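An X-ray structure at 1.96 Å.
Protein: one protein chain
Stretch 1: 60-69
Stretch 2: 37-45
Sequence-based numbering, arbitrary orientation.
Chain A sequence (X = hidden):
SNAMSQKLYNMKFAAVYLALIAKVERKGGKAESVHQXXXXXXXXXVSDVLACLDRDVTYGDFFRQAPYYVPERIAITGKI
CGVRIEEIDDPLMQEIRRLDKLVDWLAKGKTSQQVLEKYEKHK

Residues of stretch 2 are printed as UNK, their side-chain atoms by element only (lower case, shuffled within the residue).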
# COMPACT_ATOMS: atom_id res chain seq x y z
N GLY A 60 1.48 -6.83 9.17
CA GLY A 60 2.10 -7.95 8.46
C GLY A 60 1.05 -8.98 8.04
O GLY A 60 1.06 -9.49 6.91
N ASP A 61 0.15 -9.30 8.96
CA ASP A 61 -0.86 -10.32 8.69
C ASP A 61 -1.88 -9.89 7.62
O ASP A 61 -2.39 -10.73 6.87
CB ASP A 61 -1.53 -10.75 9.97
CG ASP A 61 -0.72 -11.80 10.74
OD1 ASP A 61 0.29 -12.35 10.22
OD2 ASP A 61 -1.12 -12.09 11.88
N PHE A 62 -2.16 -8.59 7.54
CA PHE A 62 -2.95 -8.01 6.43
C PHE A 62 -2.33 -8.33 5.05
O PHE A 62 -3.01 -8.86 4.16
CB PHE A 62 -3.10 -6.49 6.62
CG PHE A 62 -3.87 -5.82 5.51
CD1 PHE A 62 -5.26 -5.78 5.53
CD2 PHE A 62 -3.20 -5.22 4.47
CE1 PHE A 62 -5.97 -5.13 4.51
CE2 PHE A 62 -3.91 -4.57 3.42
CZ PHE A 62 -5.29 -4.53 3.47
N PHE A 63 -1.05 -8.02 4.90
CA PHE A 63 -0.30 -8.38 3.70
C PHE A 63 -0.10 -9.88 3.47
O PHE A 63 -0.17 -10.32 2.31
CB PHE A 63 1.03 -7.62 3.63
CG PHE A 63 0.85 -6.21 3.21
CD1 PHE A 63 0.49 -5.25 4.12
CD2 PHE A 63 0.96 -5.86 1.87
CE1 PHE A 63 0.29 -3.89 3.72
CE2 PHE A 63 0.77 -4.52 1.47
CZ PHE A 63 0.42 -3.55 2.40
N ARG A 64 0.13 -10.65 4.53
CA ARG A 64 0.33 -12.10 4.37
C ARG A 64 -0.92 -12.75 3.81
O ARG A 64 -0.83 -13.75 3.11
CB ARG A 64 0.73 -12.80 5.67
CG ARG A 64 2.10 -12.42 6.19
CD ARG A 64 2.38 -13.17 7.51
NE ARG A 64 3.68 -12.77 8.06
CZ ARG A 64 3.86 -11.97 9.11
NH1 ARG A 64 2.82 -11.50 9.79
NH2 ARG A 64 5.10 -11.66 9.51
N GLN A 65 -2.07 -12.19 4.13
CA GLN A 65 -3.36 -12.80 3.75
C GLN A 65 -4.08 -12.14 2.57
O GLN A 65 -5.28 -12.45 2.28
CB GLN A 65 -4.27 -12.84 4.98
CG GLN A 65 -3.70 -13.77 6.07
CD GLN A 65 -4.49 -13.71 7.36
OE1 GLN A 65 -4.53 -12.67 8.03
NE2 GLN A 65 -5.14 -14.81 7.72
N ALA A 66 -3.37 -11.27 1.86
CA ALA A 66 -3.92 -10.61 0.67
C ALA A 66 -4.44 -11.67 -0.28
O ALA A 66 -3.76 -12.68 -0.54
CB ALA A 66 -2.87 -9.76 -0.01
N PRO A 67 -5.67 -11.50 -0.77
CA PRO A 67 -6.23 -12.58 -1.60
C PRO A 67 -5.59 -12.78 -2.98
O PRO A 67 -5.56 -13.90 -3.48
CB PRO A 67 -7.71 -12.19 -1.78
CG PRO A 67 -7.86 -10.83 -1.22
CD PRO A 67 -6.61 -10.38 -0.55
N TYR A 68 -5.12 -11.71 -3.61
CA TYR A 68 -4.67 -11.84 -5.00
C TYR A 68 -3.81 -10.65 -5.40
O TYR A 68 -4.32 -9.64 -5.88
CB TYR A 68 -5.87 -11.91 -5.95
CG TYR A 68 -5.56 -12.64 -7.24
CD1 TYR A 68 -4.86 -12.02 -8.28
CD2 TYR A 68 -5.98 -13.96 -7.41
CE1 TYR A 68 -4.58 -12.74 -9.46
CE2 TYR A 68 -5.72 -14.67 -8.57
CZ TYR A 68 -5.01 -14.06 -9.58
OH TYR A 68 -4.79 -14.81 -10.73
N TYR A 69 -2.50 -10.79 -5.26
CA TYR A 69 -1.62 -9.67 -5.63
C TYR A 69 -1.66 -9.48 -7.12
O TYR A 69 -1.55 -10.47 -7.88
CB TYR A 69 -0.20 -9.96 -5.15
CG TYR A 69 -0.01 -9.64 -3.68
CD1 TYR A 69 0.16 -8.30 -3.27
CD2 TYR A 69 -0.00 -10.65 -2.72
CE1 TYR A 69 0.33 -7.99 -1.94
CE2 TYR A 69 0.18 -10.34 -1.36
CZ TYR A 69 0.36 -9.01 -1.00
OH TYR A 69 0.54 -8.66 0.30
N UNK A 37 -6.18 2.19 -4.20
CA UNK A 37 -4.85 1.63 -4.59
C UNK A 37 -4.48 0.40 -3.74
O UNK A 37 -3.82 -0.52 -4.23
c UNK A 37 -3.27 3.14 -3.22
c UNK A 37 -3.66 2.67 -4.64
c UNK A 37 -4.00 3.90 -5.57
N UNK A 38 -4.91 0.37 -2.48
CA UNK A 38 -4.65 -0.78 -1.62
C UNK A 38 -5.41 -2.00 -2.16
O UNK A 38 -4.86 -3.10 -2.27
c UNK A 38 -4.75 -1.71 0.74
o UNK A 38 -4.33 0.65 0.31
c UNK A 38 -5.05 -0.50 -0.16
N UNK A 39 -6.69 -1.81 -2.45
CA UNK A 39 -7.53 -2.84 -3.06
C UNK A 39 -6.94 -3.38 -4.39
O UNK A 39 -6.85 -4.58 -4.61
o UNK A 39 -9.75 -3.24 -3.97
c UNK A 39 -8.92 -2.27 -3.33
N UNK A 40 -6.52 -2.46 -5.25
CA UNK A 40 -5.89 -2.83 -6.52
C UNK A 40 -4.66 -3.72 -6.31
O UNK A 40 -4.54 -4.79 -6.92
c UNK A 40 -5.37 -2.26 -9.77
c UNK A 40 -2.33 -1.41 -8.01
n UNK A 40 -4.40 -2.43 -10.72
c UNK A 40 -1.06 -1.45 -8.56
c UNK A 40 -5.51 -1.57 -7.30
c UNK A 40 -0.87 -1.79 -9.91
c UNK A 40 -3.19 -2.14 -10.16
c UNK A 40 -1.92 -2.16 -10.71
c UNK A 40 -3.42 -1.79 -8.81
c UNK A 40 -4.81 -1.87 -8.59
N UNK A 41 -3.78 -3.31 -5.42
CA UNK A 41 -2.54 -4.03 -5.16
C UNK A 41 -2.75 -5.42 -4.60
O UNK A 41 -2.12 -6.39 -5.06
c UNK A 41 -0.40 -3.97 -3.69
c UNK A 41 0.59 -4.20 -4.87
c UNK A 41 0.27 -3.19 -2.57
c UNK A 41 -1.64 -3.24 -4.17
N UNK A 42 -3.62 -5.52 -3.60
CA UNK A 42 -3.72 -6.73 -2.80
C UNK A 42 -4.84 -7.69 -3.23
O UNK A 42 -4.80 -8.86 -2.90
c UNK A 42 -3.99 -6.36 -1.33
c UNK A 42 -2.85 -5.47 -0.76
o UNK A 42 -5.22 -5.65 -1.28
N UNK A 43 -5.84 -7.20 -3.96
CA UNK A 43 -7.01 -8.02 -4.29
C UNK A 43 -8.12 -7.98 -3.24
O UNK A 43 -9.20 -8.50 -3.47
N UNK A 44 -7.86 -7.38 -2.07
CA UNK A 44 -8.91 -7.12 -1.07
C UNK A 44 -9.94 -6.17 -1.68
O UNK A 44 -9.55 -5.22 -2.37
c UNK A 44 -5.60 -7.74 2.42
c UNK A 44 -7.61 -7.26 1.14
c UNK A 44 -6.26 -8.77 3.09
c UNK A 44 -7.58 -9.04 2.81
c UNK A 44 -8.32 -6.40 0.13
o UNK A 44 -5.56 -9.46 4.06
c UNK A 44 -6.28 -6.99 1.47
c UNK A 44 -8.27 -8.27 1.83
N UNK A 45 -11.23 -6.41 -1.40
CA UNK A 45 -12.30 -5.46 -1.72
C UNK A 45 -12.13 -4.26 -0.80
O UNK A 45 -11.62 -4.42 0.30
c UNK A 45 -13.69 -6.07 -1.51
o UNK A 45 -14.28 -5.83 -4.39
o UNK A 45 -13.29 -7.77 -4.68
c UNK A 45 -13.87 -6.92 -3.94
c UNK A 45 -14.06 -7.24 -2.45

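Position 37 carries three side-chain carbons, one bearing the other two, and its side chain stays 9.5 Å from stretch 1. Branching at CB without oxygen makes it Val-37.

Position 38 has one carbon bearing an oxygen and a carbon. CA-to-CB points toward stretch 1, and the branch carbon sits at the edge of the Phe-62 ring. This is Thr-38, whose CG2 lies 4.0 Å from Phe-62 CZ while its OG1 is hydrogen-bonded elsewhere in the structure.

Position 39, one carbon then one oxygen, points away: Ser-39.

Position 40 also points away, with fused five- and six-membered rings holding eight carbons and one nitrogen. It can only be Trp-40, and stretch 1 hardly covers it.

Position 41 has four carbons, forked at the second, which is Leu-41. Its CD2 meets the edge of the Phe-63 ring, 4.3 Å from CE2, and its backbone O receives a CA-H...O contact from Tyr-69 CA at 3.4 Å.

Position 42 again shows one carbon bearing an oxygen and a carbon, buried among Phe-62, Phe-63, Ala-66 and Tyr-69. The oxygen lies 2.8 Å from Thr-38 O, a hydrogen bond that fits a hydroxyl: Thr-42, with chi1 in p. Its OG1 turns back to its own helix, and its CB packs 3.8 Å from Ala-66 CB.

Position 43 has no side-chain atoms and phi of 88°. An ideal CB would stand 2.6 Å from Tyr-68 O and would jam against the preceding carbonyl. Both constraints agree on Gly-43.

Position 44 is one carbon, then a six-carbon ring bearing an oxygen, hence Tyr-44. The hydroxyl reaches the last turn of helix 60-64 and donates to its backbone, OH to Phe-62 O at 2.6 Å. The ring forms an offset stack with Phe-62, centroids 4.4 Å apart and planes at 25°, while Pro-67 CD sits 3.6 Å from its centroid in a CH-pi contact.

Position 45 has three carbons, the third carrying two oxygens. It is Glu-45, at the N-cap position of the next helix and clear of stretch 1.

Tyr-68 N donates to Thr-42 O at 3.0 Å and 159°, pinning one loop to the other where Gly-43 leaves room for the backbone of Tyr-68. Tyr-44 supplies the second anchor, its ring held between Phe-62 and Pro-67 and its hydroxyl tied to a carbonyl. The rule: a bare turn for close backbones, then an aromatic that packs by its ring and bonds by its tip.

Stretch 2 (37-45) VTSWLTGYE
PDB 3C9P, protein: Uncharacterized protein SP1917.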